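Side-chain contacts in nucleoside diphosphate kinase (Encephalitozoon cuniculi, PDB 3MPD), which probably transfers the gamma phosphate of ATP to nucleoside diphosphates by a ping-pong mechanism, through a phosphohistidine intermediate and with magnesium as cofactor: residues N126-K129 with E130-L133; E47-E50 with T51-H55; S23-I26 with Q27-E31. All coordinates share one frame; numbering follows the deposited sequence.

Interaction 1 of 3, residues N126-K129 with E130-L133; sequences NAEK and EIKL
Glu130 lays its side chain back over the carbonyl oxygen of Asn126, one helical turn earlier, with CG 3.2 Å from Asn126 O. The same oxygen accepts the backbone N-H of Glu130 (N to O 2.8 Å). The Glu130 chain runs on extended from CG, which stands anti to its own carbonyl carbon (chi1 -68°), and this brings carboxylate OE2 alongside Asn126 CB at 3.9 Å. Ile131 repeats the pattern one residue on: its CG1 branch lies 3.1 Å from Ala127 O, and CD1 ends 4.1 Å from Glu128 OE2, the two side chains running side by side in the same direction. The aliphatic part of Lys132 likewise passes over Glu128 O, with CG 3.3 Å away. All of this lies within helix 124-134 of the NDP kinase fold, next to His119, by similarity the phosphohistidine intermediate. Glu130 OE1 is hydrogen-bonded to both His119 NE2 and Ser121 OG, two bonds that hold OE1 in place and are consistent with a part in positioning the histidine ring. Further out, Asn126 ND2 bonds Asp122, Glu128 OE1 forms a salt bridge with Arg7, and Ile131 packs against Phe9 of strand 7-12.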
loop_
_atom_site.group_PDB
_atom_site.type_symbol
_atom_site.label_atom_id
_atom_site.label_comp_id
_atom_site.label_asym_id
_atom_site.label_seq_id
_atom_site.Cartn_x
_atom_site.Cartn_y
_atom_site.Cartn_z
ATOM N N ASN A 126 6.337 -20.902 5.026
ATOM C CA ASN A 126 6.997 -19.939 4.138
ATOM C C ASN A 126 6.527 -18.493 4.327
ATOM O O ASN A 126 7.333 -17.569 4.257
ATOM C CB ASN A 126 6.903 -20.381 2.680
ATOM C CG ASN A 126 7.813 -21.574 2.380
ATOM O OD1 ASN A 126 8.696 -21.891 3.156
ATOM N ND2 ASN A 126 7.575 -22.243 1.256
ATOM N N ALA A 127 5.240 -18.301 4.598
ATOM C CA ALA A 127 4.735 -16.974 4.946
ATOM C C ALA A 127 5.477 -16.348 6.140
ATOM O O ALA A 127 5.830 -15.165 6.110
ATOM C CB ALA A 127 3.273 -17.051 5.252
ATOM N N GLU A 128 5.680 -17.129 7.194
ATOM C CA GLU A 128 6.369 -16.628 8.407
ATOM C C GLU A 128 7.833 -16.272 8.130
ATOM O O GLU A 128 8.303 -15.205 8.523
ATOM C CB GLU A 128 6.255 -17.643 9.549
ATOM C CG GLU A 128 4.811 -17.758 10.066
ATOM C CD GLU A 128 4.222 -16.419 10.503
ATOM O OE1 GLU A 128 4.811 -15.766 11.402
ATOM O OE2 GLU A 128 3.155 -16.023 9.959
ATOM N N LYS A 129 8.529 -17.150 7.417
ATOM C CA LYS A 129 9.896 -16.881 6.961
ATOM C C LYS A 129 9.964 -15.620 6.084
ATOM O O LYS A 129 10.845 -14.791 6.287
ATOM C CB LYS A 129 10.478 -18.105 6.211
ATOM C CG LYS A 129 11.755 -17.818 5.404
ATOM C CD LYS A 129 12.126 -18.963 4.470
ATOM C CE LYS A 129 12.835 -18.436 3.232
ATOM N NZ LYS A 129 13.716 -19.445 2.623
ATOM N N GLU A 130 9.053 -15.495 5.111
ATOM C CA GLU A 130 9.045 -14.346 4.198
ATOM C C GLU A 130 8.715 -13.040 4.932
ATOM O O GLU A 130 9.356 -12.023 4.687
ATOM C CB GLU A 130 8.082 -14.564 3.010
ATOM C CG GLU A 130 8.563 -15.673 2.037
ATOM C CD GLU A 130 7.448 -16.226 1.135
ATOM O OE1 GLU A 130 6.321 -15.647 1.099
ATOM O OE2 GLU A 130 7.709 -17.243 0.431
ATOM N N ILE A 131 7.730 -13.073 5.828
ATOM C CA ILE A 131 7.418 -11.891 6.641
ATOM C C ILE A 131 8.639 -11.398 7.443
ATOM O O ILE A 131 8.966 -10.201 7.392
ATOM C CB ILE A 131 6.195 -12.123 7.542
ATOM C CG1 ILE A 131 4.935 -12.232 6.679
ATOM C CG2 ILE A 131 6.052 -10.995 8.581
ATOM C CD1 ILE A 131 3.754 -12.873 7.359
ATOM N N LYS A 132 9.331 -12.311 8.139
ATOM C CA LYS A 132 10.528 -11.946 8.916
ATOM C C LYS A 132 11.674 -11.483 8.020
ATOM O O LYS A 132 12.453 -10.620 8.397
ATOM C CB LYS A 132 11.006 -13.101 9.815
ATOM C CG LYS A 132 9.988 -13.554 10.875
ATOM C CD LYS A 132 10.494 -14.783 11.644
ATOM C CE LYS A 132 9.341 -15.747 11.965
ATOM N NZ LYS A 132 9.834 -17.169 11.988
ATOM N N LEU A 133 11.765 -12.059 6.829
ATOM C CA LEU A 133 12.809 -11.693 5.874
ATOM C C LEU A 133 12.619 -10.275 5.320
ATOM O O LEU A 133 13.553 -9.477 5.316
ATOM C CB LEU A 133 12.837 -12.711 4.733
ATOM C CG LEU A 133 13.942 -12.590 3.702
ATOM C CD1 LEU A 133 15.365 -12.700 4.339
ATOM C CD2 LEU A 133 13.705 -13.641 2.615
#

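Interaction 2 of 3, residues E47-E50 with T51-H55; sequences EVLE and THYSH
A helix end is what residues 47-50 and 51-55 form together: the last turn of helix 46-52 and the bend into the 3-10 segment that follows. Thr51 turns its hydroxyl back on the helix, OG1 standing beside its own backbone N (chi1 -53°) and donating to Glu47 O at 3.1 Å. The backbone N of Thr51 reaches that same oxygen, also at 3.1 Å, from the opposite face of the carbonyl plane, so two bonds grip one acceptor. A straight bond joins His52 N to Val48 O (2.8 Å, 175° at the hydrogen). Tyr53 is the first residue to leave helical geometry, yet its N still donates to Leu49 O at 2.8 Å. Tyr53 CE2 comes 4.3 Å from Leu49 CD2, while CD2 of the His52 ring sits 3.2 Å above the tyrosine ring plane, over its centre. Ser54 then folds back, its OG and N both bonding Thr51 O from one face. His52 ND1 bonds Trp134 and its ring meets edge-to-face that of His119, the histidine that is by similarity phosphorylated in catalysis. Leu49 and Tyr53 pack on helix 62-69, and Val48 touches Leu133, leaving the turn between helices 62-69 and 124-134.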
loop_
_atom_site.group_PDB
_atom_site.type_symbol
_atom_site.label_atom_id
_atom_site.label_comp_id
_atom_site.label_asym_id
_atom_site.label_seq_id
_atom_site.Cartn_x
_atom_site.Cartn_y
_atom_site.Cartn_z
ATOM N N GLU A 47 20.931 -10.599 -1.937
ATOM C CA GLU A 47 21.045 -11.584 -0.859
ATOM C C GLU A 47 19.677 -11.959 -0.309
ATOM O O GLU A 47 19.407 -13.135 -0.084
ATOM C CB GLU A 47 21.936 -11.062 0.287
ATOM C CG GLU A 47 23.137 -10.223 -0.166
ATOM C CD GLU A 47 22.786 -8.744 -0.411
ATOM O OE1 GLU A 47 22.684 -8.350 -1.600
ATOM O OE2 GLU A 47 22.617 -7.982 0.582
ATOM N N VAL A 48 18.826 -10.963 -0.069
ATOM C CA VAL A 48 17.462 -11.240 0.366
ATOM C C VAL A 48 16.672 -12.106 -0.644
ATOM O O VAL A 48 15.989 -13.045 -0.241
ATOM C CB VAL A 48 16.683 -9.956 0.760
ATOM C CG1 VAL A 48 16.566 -8.998 -0.396
ATOM C CG2 VAL A 48 15.279 -10.300 1.271
ATOM N N LEU A 49 16.790 -11.812 -1.940
ATOM C CA LEU A 49 16.106 -12.606 -2.978
ATOM C C LEU A 49 16.549 -14.070 -3.000
ATOM O O LEU A 49 15.719 -14.978 -3.120
ATOM C CB LEU A 49 16.288 -11.977 -4.358
ATOM C CG LEU A 49 15.475 -10.699 -4.572
ATOM C CD1 LEU A 49 15.922 -10.021 -5.834
ATOM C CD2 LEU A 49 13.972 -10.979 -4.593
ATOM N N GLU A 50 17.860 -14.284 -2.856
ATOM C CA GLU A 50 18.458 -15.623 -2.789
ATOM C C GLU A 50 17.956 -16.428 -1.581
ATOM O O GLU A 50 17.772 -17.641 -1.666
ATOM C CB GLU A 50 20.006 -15.518 -2.806
ATOM C CG GLU A 50 20.517 -14.973 -4.152
ATOM C CD GLU A 50 22.024 -14.717 -4.241
ATOM O OE1 GLU A 50 22.746 -14.791 -3.219
ATOM O OE2 GLU A 50 22.480 -14.432 -5.371
ATOM N N THR A 51 17.729 -15.745 -0.463
ATOM C CA THR A 51 17.123 -16.372 0.718
ATOM C C THR A 51 15.639 -16.666 0.474
ATOM O O THR A 51 15.176 -17.778 0.718
ATOM C CB THR A 51 17.259 -15.476 1.954
ATOM O OG1 THR A 51 18.629 -15.113 2.105
ATOM C CG2 THR A 51 16.757 -16.190 3.221
ATOM N N HIS A 52 14.902 -15.655 0.010
ATOM C CA HIS A 52 13.476 -15.806 -0.360
ATOM C C HIS A 52 13.251 -17.002 -1.291
ATOM O O HIS A 52 12.336 -17.799 -1.076
ATOM C CB HIS A 52 12.936 -14.518 -0.997
ATOM C CG HIS A 52 11.477 -14.582 -1.358
ATOM N ND1 HIS A 52 10.482 -14.070 -0.549
ATOM C CD2 HIS A 52 10.850 -15.098 -2.442
ATOM C CE1 HIS A 52 9.307 -14.268 -1.121
ATOM N NE2 HIS A 52 9.502 -14.896 -2.269
ATOM N N TYR A 53 14.106 -17.133 -2.303
ATOM C CA TYR A 53 13.962 -18.199 -3.296
ATOM C C TYR A 53 14.971 -19.353 -3.139
ATOM O O TYR A 53 15.298 -20.012 -4.135
ATOM C CB TYR A 53 14.009 -17.616 -4.728
ATOM C CG TYR A 53 12.802 -16.756 -5.105
ATOM C CD1 TYR A 53 11.515 -17.320 -5.251
ATOM C CD2 TYR A 53 12.938 -15.374 -5.305
ATOM C CE1 TYR A 53 10.386 -16.524 -5.601
ATOM C CE2 TYR A 53 11.815 -14.568 -5.656
ATOM C CZ TYR A 53 10.554 -15.152 -5.801
ATOM O OH TYR A 53 9.470 -14.347 -6.123
ATOM N N SER A 54 15.428 -19.618 -1.907
ATOM C CA SER A 54 16.443 -20.665 -1.654
ATOM C C SER A 54 16.021 -22.053 -2.143
ATOM O O SER A 54 16.850 -22.831 -2.627
ATOM C CB SER A 54 16.849 -20.715 -0.178
ATOM O OG SER A 54 15.715 -20.931 0.639
ATOM N N HIS A 55 14.724 -22.343 -2.041
ATOM C CA HIS A 55 14.157 -23.595 -2.568
ATOM C C HIS A 55 14.292 -23.726 -4.099
ATOM O O HIS A 55 14.148 -24.819 -4.643
ATOM C CB HIS A 55 12.689 -23.781 -2.116
ATOM C CG HIS A 55 11.758 -22.672 -2.542
ATOM N ND1 HIS A 55 11.767 -21.419 -1.959
ATOM C CD2 HIS A 55 10.764 -22.648 -3.464
ATOM C CE1 HIS A 55 10.831 -20.668 -2.519
ATOM N NE2 HIS A 55 10.205 -21.392 -3.432
#

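Interaction 3 of 3, residues S23-I26 with Q27-E31; sequences SRII and QRFEE
Phe29 offers the edge of its ring to the carbonyl oxygen of Ile25, which lies in the ring plane 3.4 Å from CD2. With CG anti to its own carbonyl carbon (chi1 -72°), the phenyl group leans back along the helix, and CE2 comes within 4.5 Å of Ile25 CG2, a loose apolar contact. Arg28 also bends back, through chi2 (-67°), but on another side of the helix: its CG passes 3.4 Å from Arg24 O. A water completes this link, donating to Arg24 O at 2.8 Å and accepting from Arg28 NE at 2.7 Å in the plane of the guanidinium, whose NH2 forms a salt bridge with Asp108. The Gln27 chain is extended beyond CG and gives NE2 to Glu31 OE1 at 3.1 Å, the glutamate oxygen being met from above its carboxylate plane. On the face shared with Ile26, Glu30 sets CB 3.4 Å from Ile26 O, the acceptor of its own N-H. The carboxylate of Glu30 takes the backbone N-H groups of Ile22 and Ser23 of the second subunit, and Ile26 packs on Ile26 of that subunit. Helix 22-32 is thus buried on two sides: Ile25 and Phe29 face the sheet, on strands 7-12 and 118-120, while Ile26 meets its counterpart and Glu30 receives the start of the partner helix across the dimer interface of this NDP kinase.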
loop_
_atom_site.group_PDB
_atom_site.type_symbol
_atom_site.label_atom_id
_atom_site.label_comp_id
_atom_site.label_asym_id
_atom_site.label_seq_id
_atom_site.Cartn_x
_atom_site.Cartn_y
_atom_site.Cartn_z
ATOM N N SER A 23 -3.480 -0.697 -7.661
ATOM C CA SER A 23 -4.856 -0.610 -7.110
ATOM C C SER A 23 -5.693 -1.824 -7.486
ATOM O O SER A 23 -6.501 -2.281 -6.682
ATOM C CB SER A 23 -5.614 0.666 -7.516
ATOM O OG SER A 23 -5.881 0.669 -8.905
ATOM N N ARG A 24 -5.491 -2.329 -8.703
ATOM C CA ARG A 24 -6.226 -3.497 -9.196
ATOM C C ARG A 24 -5.889 -4.771 -8.415
ATOM O O ARG A 24 -6.728 -5.638 -8.206
ATOM C CB ARG A 24 -5.970 -3.695 -10.710
ATOM C CG ARG A 24 -6.925 -2.790 -11.547
ATOM C CD ARG A 24 -6.519 -2.691 -13.023
ATOM N NE ARG A 24 -5.331 -1.853 -13.245
ATOM C CZ ARG A 24 -4.821 -1.573 -14.461
ATOM N NH1 ARG A 24 -5.396 -2.066 -15.569
ATOM N NH2 ARG A 24 -3.742 -0.795 -14.584
ATOM N N ILE A 25 -4.635 -4.901 -8.039
ATOM C CA ILE A 25 -4.185 -6.041 -7.236
ATOM C C ILE A 25 -4.730 -5.921 -5.783
ATOM O O ILE A 25 -5.279 -6.861 -5.238
ATOM C CB ILE A 25 -2.648 -6.095 -7.251
ATOM C CG1 ILE A 25 -2.145 -6.632 -8.617
ATOM C CG2 ILE A 25 -2.115 -6.927 -6.072
ATOM C CD1 ILE A 25 -0.654 -6.278 -8.887
ATOM N N ILE A 26 -4.580 -4.773 -5.167
ATOM C CA ILE A 26 -5.042 -4.610 -3.791
ATOM C C ILE A 26 -6.564 -4.805 -3.695
ATOM O O ILE A 26 -7.066 -5.361 -2.709
ATOM C CB ILE A 26 -4.596 -3.238 -3.237
ATOM C CG1 ILE A 26 -3.048 -3.250 -3.045
ATOM C CG2 ILE A 26 -5.348 -2.913 -1.905
ATOM C CD1 ILE A 26 -2.491 -1.908 -2.509
ATOM N N GLN A 27 -7.299 -4.336 -4.701
ATOM C CA GLN A 27 -8.755 -4.555 -4.737
ATOM C C GLN A 27 -9.128 -6.030 -4.542
ATOM O O GLN A 27 -10.107 -6.319 -3.835
ATOM C CB GLN A 27 -9.364 -4.051 -6.064
ATOM C CG GLN A 27 -10.897 -4.162 -6.166
ATOM C CD GLN A 27 -11.440 -3.752 -7.596
ATOM O OE1 GLN A 27 -10.812 -3.002 -8.328
ATOM N NE2 GLN A 27 -12.576 -4.270 -7.958
ATOM N N ARG A 28 -8.388 -6.951 -5.176
ATOM C CA ARG A 28 -8.752 -8.385 -5.094
ATOM C C ARG A 28 -8.700 -8.862 -3.637
ATOM O O ARG A 28 -9.573 -9.605 -3.194
ATOM C CB ARG A 28 -7.864 -9.297 -5.946
ATOM C CG ARG A 28 -7.599 -8.836 -7.395
ATOM C CD ARG A 28 -8.875 -8.883 -8.192
ATOM N NE ARG A 28 -8.665 -8.564 -9.618
ATOM C CZ ARG A 28 -8.437 -9.439 -10.600
ATOM N NH1 ARG A 28 -8.320 -10.733 -10.354
ATOM N NH2 ARG A 28 -8.360 -9.000 -11.852
ATOM N N PHE A 29 -7.664 -8.440 -2.917
ATOM C CA PHE A 29 -7.464 -8.861 -1.532
ATOM C C PHE A 29 -8.435 -8.184 -0.567
ATOM O O PHE A 29 -8.963 -8.812 0.380
ATOM C CB PHE A 29 -6.009 -8.608 -1.109
ATOM C CG PHE A 29 -5.059 -9.560 -1.745
ATOM C CD1 PHE A 29 -4.646 -10.690 -1.055
ATOM C CD2 PHE A 29 -4.600 -9.359 -3.053
ATOM C CE1 PHE A 29 -3.796 -11.610 -1.660
ATOM C CE2 PHE A 29 -3.733 -10.307 -3.664
ATOM C CZ PHE A 29 -3.357 -11.420 -2.953
ATOM N N GLU A 30 -8.654 -6.901 -0.795
ATOM C CA GLU A 30 -9.462 -6.091 0.108
ATOM C C GLU A 30 -10.944 -6.479 -0.068
ATOM O O GLU A 30 -11.692 -6.537 0.909
ATOM C CB GLU A 30 -9.213 -4.594 -0.220
ATOM C CG GLU A 30 -9.969 -3.600 0.648
ATOM C CD GLU A 30 -9.594 -2.132 0.386
ATOM O OE1 GLU A 30 -9.440 -1.699 -0.798
ATOM O OE2 GLU A 30 -9.534 -1.379 1.385
ATOM N N GLU A 31 -11.366 -6.771 -1.313
ATOM C CA GLU A 31 -12.780 -7.163 -1.570
ATOM C C GLU A 31 -13.077 -8.574 -1.106
ATOM O O GLU A 31 -14.240 -8.899 -0.809
ATOM C CB GLU A 31 -13.182 -7.009 -3.058
ATOM C CG GLU A 31 -13.361 -5.577 -3.459
ATOM C CD GLU A 31 -13.817 -5.398 -4.916
ATOM O OE1 GLU A 31 -13.573 -6.270 -5.817
ATOM O OE2 GLU A 31 -14.379 -4.322 -5.162
HETATM O O HOH W 1 -9.031 -5.867 -9.796
#

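In the fold
From the N terminus, interaction 3 comes first, on helix 22-32, followed by interaction 2 at the end of helix 46-52 and interaction 1 on helix 124-134. Each joins adjacent segments of chain, closing no long loop, so the three stand in series and neither nest nor cross. Interactions 1 and 2 lie on the same side of the chain's centre, about 11 Å apart between centres, and touch: Lys129 NZ lies 2.9 Å from Thr51 O, a probable hydrogen bond, and Glu130 meets His52 beside His119. Interaction 3 lies on the opposite side, its nearest atoms about 11 Å from interaction 1, and ties the sheet to the second subunit.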